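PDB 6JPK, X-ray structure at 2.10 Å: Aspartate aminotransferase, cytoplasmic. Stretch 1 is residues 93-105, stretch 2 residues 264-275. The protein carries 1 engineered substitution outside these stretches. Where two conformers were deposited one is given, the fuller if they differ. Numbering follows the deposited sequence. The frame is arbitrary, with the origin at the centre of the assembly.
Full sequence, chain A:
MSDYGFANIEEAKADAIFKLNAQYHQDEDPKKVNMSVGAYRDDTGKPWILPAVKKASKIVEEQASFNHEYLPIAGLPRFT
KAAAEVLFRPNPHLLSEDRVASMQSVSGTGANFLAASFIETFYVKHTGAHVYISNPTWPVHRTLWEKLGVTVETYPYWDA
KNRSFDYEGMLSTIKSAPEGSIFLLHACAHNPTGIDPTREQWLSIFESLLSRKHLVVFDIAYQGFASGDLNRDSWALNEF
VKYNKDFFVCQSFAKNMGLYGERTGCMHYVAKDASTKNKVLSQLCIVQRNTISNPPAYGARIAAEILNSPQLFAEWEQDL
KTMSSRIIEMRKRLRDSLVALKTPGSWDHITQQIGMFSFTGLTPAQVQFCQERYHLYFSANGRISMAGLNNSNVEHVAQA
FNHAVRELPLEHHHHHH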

ATOM      1  N   HIS A  93     -13.024 -27.028   3.062  1.00 11.56           N
ATOM      2  CA  HIS A  93     -14.413 -26.722   2.722  1.00 15.94           C
ATOM      3  C   HIS A  93     -14.718 -25.228   2.811  1.00 12.76           C
ATOM      4  O   HIS A  93     -15.666 -24.768   2.166  1.00 12.92           O
ATOM      5  CB  HIS A  93     -15.376 -27.487   3.637  1.00 14.37           C
ATOM      6  CG  HIS A  93     -15.389 -26.974   5.043  1.00 16.38           C
ATOM      7  ND1 HIS A  93     -14.408 -27.289   5.959  1.00 16.66           N
ATOM      8  CD2 HIS A  93     -16.249 -26.142   5.682  1.00 15.67           C
ATOM      9  CE1 HIS A  93     -14.670 -26.681   7.105  1.00 17.02           C
ATOM     10  NE2 HIS A  93     -15.780 -25.978   6.962  1.00 17.26           N
ATOM     11  N   LEU A  94     -13.953 -24.461   3.598  1.00 11.20           N
ATOM     12  CA  LEU A  94     -14.189 -23.015   3.658  1.00 10.42           C
ATOM     13  C   LEU A  94     -13.954 -22.368   2.303  1.00 12.26           C
ATOM     14  O   LEU A  94     -14.694 -21.459   1.903  1.00 12.30           O
ATOM     15  CB  LEU A  94     -13.294 -22.358   4.709  1.00  9.27           C
ATOM     16  CG  LEU A  94     -13.458 -22.831   6.154  1.00 12.18           C
ATOM     17  CD1 LEU A  94     -12.326 -22.256   7.027  1.00  8.99           C
ATOM     18  CD2 LEU A  94     -14.834 -22.462   6.719  1.00  9.55           C
ATOM     19  N   LEU A  95     -12.941 -22.841   1.573  1.00 14.78           N
ATOM     20  CA  LEU A  95     -12.669 -22.321   0.233  1.00 14.19           C
ATOM     21  C   LEU A  95     -13.673 -22.849  -0.786  1.00 13.33           C
ATOM     22  O   LEU A  95     -14.256 -22.075  -1.554  1.00 12.47           O
ATOM     23  CB  LEU A  95     -11.253 -22.692  -0.199  1.00 18.47           C
ATOM     24  CG  LEU A  95     -10.050 -21.906   0.326  1.00 21.76           C
ATOM     25  CD1 LEU A  95     -10.182 -20.447  -0.088  1.00 27.28           C
ATOM     26  CD2 LEU A  95      -9.900 -22.064   1.829  1.00 19.23           C
ATOM     27  N   SER A  96     -13.867 -24.173  -0.827  1.00 10.15           N
ATOM     28  CA  SER A  96     -14.682 -24.753  -1.887  1.00 11.19           C
ATOM     29  C   SER A  96     -16.149 -24.358  -1.753  1.00 10.78           C
ATOM     30  O   SER A  96     -16.854 -24.261  -2.762  1.00 11.04           O
ATOM     31  CB  SER A  96     -14.515 -26.281  -1.918  1.00 10.88           C
ATOM     32  OG  SER A  96     -14.950 -26.897  -0.723  1.00 16.34           O
ATOM     33  N   GLU A  97     -16.624 -24.094  -0.535  1.00 11.16           N
ATOM     34  CA  GLU A  97     -17.953 -23.517  -0.367  1.00 10.90           C
ATOM     35  C   GLU A  97     -17.995 -22.018  -0.645  1.00 14.94           C
ATOM     36  O   GLU A  97     -19.064 -21.416  -0.508  1.00 15.58           O
ATOM     37  CB  GLU A  97     -18.475 -23.784   1.049  1.00 14.44           C
ATOM     38  CG  GLU A  97     -18.737 -25.256   1.357  1.00 15.23           C
ATOM     39  CD  GLU A  97     -19.125 -25.493   2.817  1.00 19.55           C
ATOM     40  OE1 GLU A  97     -19.634 -24.546   3.462  1.00 22.44           O
ATOM     41  OE2 GLU A  97     -18.925 -26.623   3.323  1.00 20.05           O
ATOM     42  N   ASP A  98     -16.867 -21.393  -1.000  1.00 12.38           N
ATOM     43  CA  ASP A  98     -16.842 -19.966  -1.346  1.00 13.85           C
ATOM     44  C   ASP A  98     -17.214 -19.097  -0.141  1.00 12.91           C
ATOM     45  O   ASP A  98     -17.951 -18.115  -0.262  1.00 10.20           O
ATOM     46  CB  ASP A  98     -17.768 -19.676  -2.540  1.00 16.48           C
ATOM     47  CG  ASP A  98     -17.527 -18.307  -3.169  1.00 21.12           C
ATOM     48  OD1 ASP A  98     -16.353 -17.893  -3.279  1.00 24.11           O
ATOM     49  OD2 ASP A  98     -18.519 -17.655  -3.572  1.00 26.76           O
ATOM     50  N   ARG A  99     -16.704 -19.456   1.035  1.00 10.78           N
ATOM     51  CA  ARG A  99     -17.023 -18.735   2.260  1.00  9.64           C
ATOM     52  C   ARG A  99     -15.928 -17.774   2.725  1.00 10.95           C
ATOM     53  O   ARG A  99     -16.123 -17.091   3.738  1.00  9.48           O
ATOM     54  CB  ARG A  99     -17.340 -19.729   3.383  1.00  9.81           C
ATOM     55  CG  ARG A  99     -18.748 -20.334   3.303  1.00 11.20           C
ATOM     56  CD  ARG A  99     -18.896 -21.520   4.263  1.00 11.83           C
ATOM     57  NE  ARG A  99     -18.604 -21.139   5.640  1.00 13.33           N
ATOM     58  CZ  ARG A  99     -18.548 -21.996   6.655  1.00 14.27           C
ATOM     59  NH1 ARG A  99     -18.765 -23.297   6.443  1.00 12.45           N
ATOM     60  NH2 ARG A  99     -18.275 -21.551   7.877  1.00 11.53           N
ATOM     61  N   VAL A 100     -14.792 -17.680   2.035  1.00  8.97           N
ATOM     62  CA  VAL A 100     -13.697 -16.816   2.483  1.00  8.60           C
ATOM     63  C   VAL A 100     -13.589 -15.637   1.524  1.00 10.16           C
ATOM     64  O   VAL A 100     -13.399 -15.825   0.317  1.00  8.99           O
ATOM     65  CB  VAL A 100     -12.362 -17.578   2.583  1.00  8.43           C
ATOM     66  CG1 VAL A 100     -11.257 -16.663   3.127  1.00  9.92           C
ATOM     67  CG2 VAL A 100     -12.502 -18.793   3.476  1.00  8.57           C
ATOM     68  N   ALA A 101     -13.743 -14.423   2.054  1.00 11.27           N
ATOM     69  CA  ALA A 101     -13.478 -13.198   1.302  1.00 12.68           C
ATOM     70  C   ALA A 101     -12.026 -12.814   1.559  1.00 11.45           C
ATOM     71  O   ALA A 101     -11.657 -12.512   2.694  1.00 12.86           O
ATOM     72  CB  ALA A 101     -14.425 -12.074   1.724  1.00 10.63           C
ATOM     73  N   SER A 102     -11.197 -12.851   0.519  1.00  7.83           N
ATOM     74  CA  SER A 102      -9.756 -12.640   0.650  1.00  7.57           C
ATOM     75  C   SER A 102      -9.356 -11.410  -0.147  1.00 12.66           C
ATOM     76  O   SER A 102      -9.705 -11.285  -1.324  1.00 12.46           O
ATOM     77  CB  SER A 102      -8.961 -13.858   0.169  1.00 11.04           C
ATOM     78  OG  SER A 102      -9.313 -15.025   0.909  1.00 12.58           O
ATOM     79  N   MET A 103      -8.624 -10.504   0.496  1.00  8.99           N
ATOM     80  CA  MET A 103      -8.162  -9.277  -0.135  1.00 11.21           C
ATOM     81  C   MET A 103      -6.653  -9.195   0.039  1.00 11.11           C
ATOM     82  O   MET A 103      -6.161  -9.045   1.167  1.00  7.86           O
ATOM     83  CB  MET A 103      -8.843  -8.059   0.481  1.00 14.36           C
ATOM     84  CG  MET A 103     -10.347  -8.027   0.247  1.00 19.13           C
ATOM     85  SD  MET A 103     -10.724  -7.008  -1.199  1.00 25.16           S
ATOM     86  CE  MET A 103      -9.780  -5.542  -0.715  1.00  7.36           C
ATOM     87  N   GLN A 104      -5.922  -9.295  -1.067  1.00  7.00           N
ATOM     88  CA  GLN A 104      -4.487  -9.047  -1.014  1.00  6.86           C
ATOM     89  C   GLN A 104      -4.263  -7.637  -0.487  1.00  8.01           C
ATOM     90  O   GLN A 104      -4.946  -6.692  -0.894  1.00  9.56           O
ATOM     91  CB  GLN A 104      -3.860  -9.223  -2.393  1.00  6.97           C
ATOM     92  CG  GLN A 104      -2.364  -8.939  -2.444  1.00  6.88           C
ATOM     93  CD  GLN A 104      -1.817  -9.048  -3.851  1.00  7.80           C
ATOM     94  OE1 GLN A 104      -2.383  -9.749  -4.711  1.00  7.22           O
ATOM     95  NE2 GLN A 104      -0.704  -8.359  -4.098  1.00  7.00           N
ATOM     96  N   SER A 105      -3.332  -7.505   0.448  1.00  7.54           N
ATOM     97  CA  SER A 105      -3.122  -6.269   1.185  0.50  8.85           C
ATOM     98  C   SER A 105      -1.649  -5.885   1.145  1.00 10.34           C
ATOM     99  O   SER A 105      -0.780  -6.675   0.753  1.00 10.05           O
ATOM    100  CB  SER A 105      -3.584  -6.418   2.642  0.50  9.22           C
ATOM    101  OG  SER A 105      -2.907  -7.498   3.269  0.50  6.34           O
ATOM    102  N   THR A 264       3.715  -8.149   1.074  1.00 11.17           N
ATOM    103  CA  THR A 264       2.836  -9.230   0.627  1.00  9.88           C
ATOM    104  C   THR A 264       2.033  -9.763   1.816  1.00  9.44           C
ATOM    105  O   THR A 264       2.595 -10.362   2.745  1.00  6.40           O
ATOM    106  CB  THR A 264       3.649 -10.337  -0.040  1.00 11.23           C
ATOM    107  OG1 THR A 264       4.449  -9.769  -1.088  1.00 12.91           O
ATOM    108  CG2 THR A 264       2.737 -11.396  -0.635  1.00  8.33           C
ATOM    109  N   GLY A 265       0.719  -9.553   1.777  1.00  8.76           N
ATOM    110  CA  GLY A 265      -0.170  -9.986   2.835  1.00  6.37           C
ATOM    111  C   GLY A 265      -1.565 -10.186   2.293  1.00  6.46           C
ATOM    112  O   GLY A 265      -1.840  -9.947   1.113  1.00  6.55           O
ATOM    113  N   CYS A 266      -2.458 -10.631   3.173  1.00  6.50           N
ATOM    114  CA  CYS A 266      -3.834 -10.880   2.773  1.00  6.61           C
ATOM    115  C   CYS A 266      -4.748 -10.733   3.980  1.00  7.80           C
ATOM    116  O   CYS A 266      -4.409 -11.197   5.072  1.00  7.35           O
ATOM    117  CB  CYS A 266      -3.972 -12.282   2.166  1.00  9.07           C
ATOM    118  SG  CYS A 266      -5.423 -12.458   1.116  1.00 10.85           S
ATOM    119  N   MET A 267      -5.893 -10.071   3.791  1.00  6.68           N
ATOM    120  CA  MET A 267      -6.940 -10.046   4.807  1.00  7.80           C
ATOM    121  C   MET A 267      -8.023 -11.033   4.401  1.00  8.09           C
ATOM    122  O   MET A 267      -8.384 -11.116   3.223  1.00  7.97           O
ATOM    123  CB  MET A 267      -7.549  -8.643   4.974  1.00  9.25           C
ATOM    124  CG  MET A 267      -8.399  -8.468   6.250  1.00 15.21           C
ATOM    125  SD  MET A 267     -10.103  -7.879   5.971  1.00 25.80           S
ATOM    126  CE  MET A 267     -10.905  -9.341   5.356  1.00 24.98           C
ATOM    127  N   HIS A 268      -8.538 -11.785   5.374  1.00  8.40           N
ATOM    128  CA  HIS A 268      -9.587 -12.767   5.110  1.00  8.92           C
ATOM    129  C   HIS A 268     -10.747 -12.550   6.066  1.00  9.24           C
ATOM    130  O   HIS A 268     -10.538 -12.347   7.267  1.00  7.38           O
ATOM    131  CB  HIS A 268      -9.098 -14.218   5.273  1.00  7.35           C
ATOM    132  CG  HIS A 268      -7.833 -14.525   4.533  1.00  9.67           C
ATOM    133  ND1 HIS A 268      -7.826 -15.010   3.243  1.00  8.14           N
ATOM    134  CD2 HIS A 268      -6.534 -14.429   4.909  1.00  7.05           C
ATOM    135  CE1 HIS A 268      -6.576 -15.186   2.849  1.00  8.23           C
ATOM    136  NE2 HIS A 268      -5.773 -14.845   3.844  1.00  7.98           N
ATOM    137  N   TYR A 269     -11.961 -12.595   5.525  1.00  7.69           N
ATOM    138  CA  TYR A 269     -13.184 -12.727   6.309  1.00  7.93           C
ATOM    139  C   TYR A 269     -13.748 -14.108   6.037  1.00  8.18           C
ATOM    140  O   TYR A 269     -13.998 -14.465   4.876  1.00  9.49           O
ATOM    141  CB  TYR A 269     -14.200 -11.642   5.958  1.00  8.09           C
ATOM    142  CG  TYR A 269     -15.589 -11.868   6.537  1.00  8.43           C
ATOM    143  CD1 TYR A 269     -15.829 -11.748   7.902  1.00  8.48           C
ATOM    144  CD2 TYR A 269     -16.658 -12.193   5.710  1.00  8.73           C
ATOM    145  CE1 TYR A 269     -17.103 -11.949   8.428  1.00  8.83           C
ATOM    146  CE2 TYR A 269     -17.932 -12.404   6.219  1.00  9.08           C
ATOM    147  CZ  TYR A 269     -18.153 -12.279   7.581  1.00  9.54           C
ATOM    148  OH  TYR A 269     -19.423 -12.474   8.093  1.00  9.53           O
ATOM    149  N   VAL A 270     -13.917 -14.890   7.096  1.00  8.27           N
ATOM    150  CA  VAL A 270     -14.390 -16.266   7.000  1.00  8.52           C
ATOM    151  C   VAL A 270     -15.884 -16.230   7.288  1.00 11.55           C
ATOM    152  O   VAL A 270     -16.304 -16.232   8.449  1.00  8.98           O
ATOM    153  CB  VAL A 270     -13.651 -17.197   7.966  1.00  9.30           C
ATOM    154  CG1 VAL A 270     -14.143 -18.643   7.784  1.00  8.96           C
ATOM    155  CG2 VAL A 270     -12.136 -17.097   7.762  1.00 10.24           C
ATOM    156  N   ALA A 271     -16.688 -16.204   6.222  1.00  9.34           N
ATOM    157  CA  ALA A 271     -18.126 -16.047   6.349  1.00  9.90           C
ATOM    158  C   ALA A 271     -18.799 -17.364   6.721  1.00 12.37           C
ATOM    159  O   ALA A 271     -18.241 -18.454   6.551  1.00  9.78           O
ATOM    160  CB  ALA A 271     -18.721 -15.518   5.041  1.00  9.59           C
ATOM    161  N   LYS A 272     -20.031 -17.257   7.222  1.00 10.14           N
ATOM    162  CA  LYS A 272     -20.831 -18.455   7.424  1.00 14.69           C
ATOM    163  C   LYS A 272     -21.487 -18.927   6.134  1.00 15.72           C
ATOM    164  O   LYS A 272     -21.890 -20.088   6.053  1.00 14.69           O
ATOM    165  CB  LYS A 272     -21.899 -18.212   8.495  1.00 16.09           C
ATOM    166  CG  LYS A 272     -21.314 -18.043   9.894  1.00 22.01           C
ATOM    167  CD  LYS A 272     -22.341 -17.502  10.855  1.00 25.90           C
ATOM    168  CE  LYS A 272     -23.352 -18.563  11.229  1.00 28.37           C
ATOM    169  NZ  LYS A 272     -22.784 -19.477  12.241  1.00 28.30           N
ATOM    170  N   ASP A 273     -21.605 -18.062   5.130  1.00 13.39           N
ATOM    171  CA  ASP A 273     -22.176 -18.480   3.855  1.00 18.97           C
ATOM    172  C   ASP A 273     -21.657 -17.577   2.744  1.00 18.04           C
ATOM    173  O   ASP A 273     -21.173 -16.464   2.990  1.00 15.38           O
ATOM    174  CB  ASP A 273     -23.705 -18.471   3.893  1.00 21.30           C
ATOM    175  CG  ASP A 273     -24.258 -17.161   4.379  1.00 29.03           C
ATOM    176  OD1 ASP A 273     -24.093 -16.158   3.647  1.00 32.35           O
ATOM    177  OD2 ASP A 273     -24.852 -17.138   5.492  1.00 31.23           O
ATOM    178  N   ALA A 274     -21.783 -18.080   1.513  1.00 10.97           N
ATOM    179  CA  ALA A 274     -21.240 -17.388   0.349  1.00 10.78           C
ATOM    180  C   ALA A 274     -21.903 -16.033   0.150  1.00 11.25           C
ATOM    181  O   ALA A 274     -21.252 -15.072  -0.274  1.00 10.56           O
ATOM    182  CB  ALA A 274     -21.419 -18.257  -0.905  1.00 11.05           C
ATOM    183  N   SER A 275     -23.204 -15.951   0.429  1.00 12.30           N
ATOM    184  CA  SER A 275     -23.936 -14.697   0.279  1.00 15.00           C
ATOM    185  C   SER A 275     -23.294 -13.573   1.090  1.00 13.85           C
ATOM    186  O   SER A 275     -23.020 -12.487   0.565  1.00 11.82           O
ATOM    187  CB  SER A 275     -25.390 -14.901   0.701  1.00 16.61           C
ATOM    188  OG  SER A 275     -26.098 -13.686   0.569  1.00 26.31           O
TER
HETATM  189  O   HOH W   1     -17.505 -18.998   9.475  1.00 26.99           O

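The contact is an antiparallel strand pair, Val-100 to Ser-105 running against a strand that ends at Val-270, with N-to-C directions 152° apart, extended past the strand ends by the side chain of Arg-99. The register follows from paired backbone bonds: Ala-101 N to Tyr-269 O and Tyr-269 N to Ala-101 O are both 2.8 Å, as are Met-103 N to Met-267 O and Met-267 N to Met-103 O. At the far end the pairing is uneven. Ser-105 N to Gly-265 O is a good bond at 2.9 Å and 172°, whereas Gly-265 N to Ser-105 O is weak, at 3.4 Å and 131°.

Side chains alternate between the faces. Val-100, Ser-102, Gln-104, Cys-266, His-268 and Val-270 share one, where the main polar link joins Ser-102 to His-268. These form a non-hydrogen-bonded pair, so their CA atoms lie only 4.5 Å apart; with both chi1 angles in m (-59° and -50°), Ser-102 OG reaches His-268 ND1 at 2.8 Å. The hydroxyl lies at the ring edge, near its plane, where the ND1 lone pair or proton is directed; either group could donate. His-268 NE2 is bonded elsewhere in the structure, so both ring nitrogens are engaged. On this face Val-270, with chi1 t, also brings CG1 to 4.0 Å from Leu-94 CD2, an apolar contact with the helix preceding the strand.

The other face carries Ala-101, Met-103, Ser-105, Met-267 and Tyr-269. Ala-101 CB meets Tyr-269 CB at 4.3 Å, but the tyrosine, chi1 169°, leads its ring away, and its hydroxyl is bonded elsewhere. Gly-265 lies opposite Ser-105, whose chi1 is 57° (p) in the given conformer; an ideal CB on the glycine would sit a tight 3.2 Å from Ser-105 OG. Ser-105 OG is also 3.2 Å from Cys-266 N, but the angle is too poor for a hydrogen bond.

Arg-99 has the largest area covered by the opposing stretch. Its CA-to-CB bond points sideways, yet the m, t, p sequence of chi1 to chi3 brings the guanidinium back: Arg-99 NE donates to Ala-271 O at 2.9 Å and 168°, with a weak second bond from Arg-99 NH2 at 3.4 Å. The acceptor lies near the guanidinium plane. Lys-272 O, over one face, is 3.5 Å from Arg-99 NE at a poor angle and is not bonded. The backbone completes the clasp, Ala-271 N donating to Arg-99 O at 2.7 Å. Arg-99 NH1 forms a salt bridge with Glu-97 OE1 at 3.3 Å, while the oxygen of water 1 accepts from Arg-99 NH2 at 3.1 Å and donates to Val-270 O at 3.2 Å.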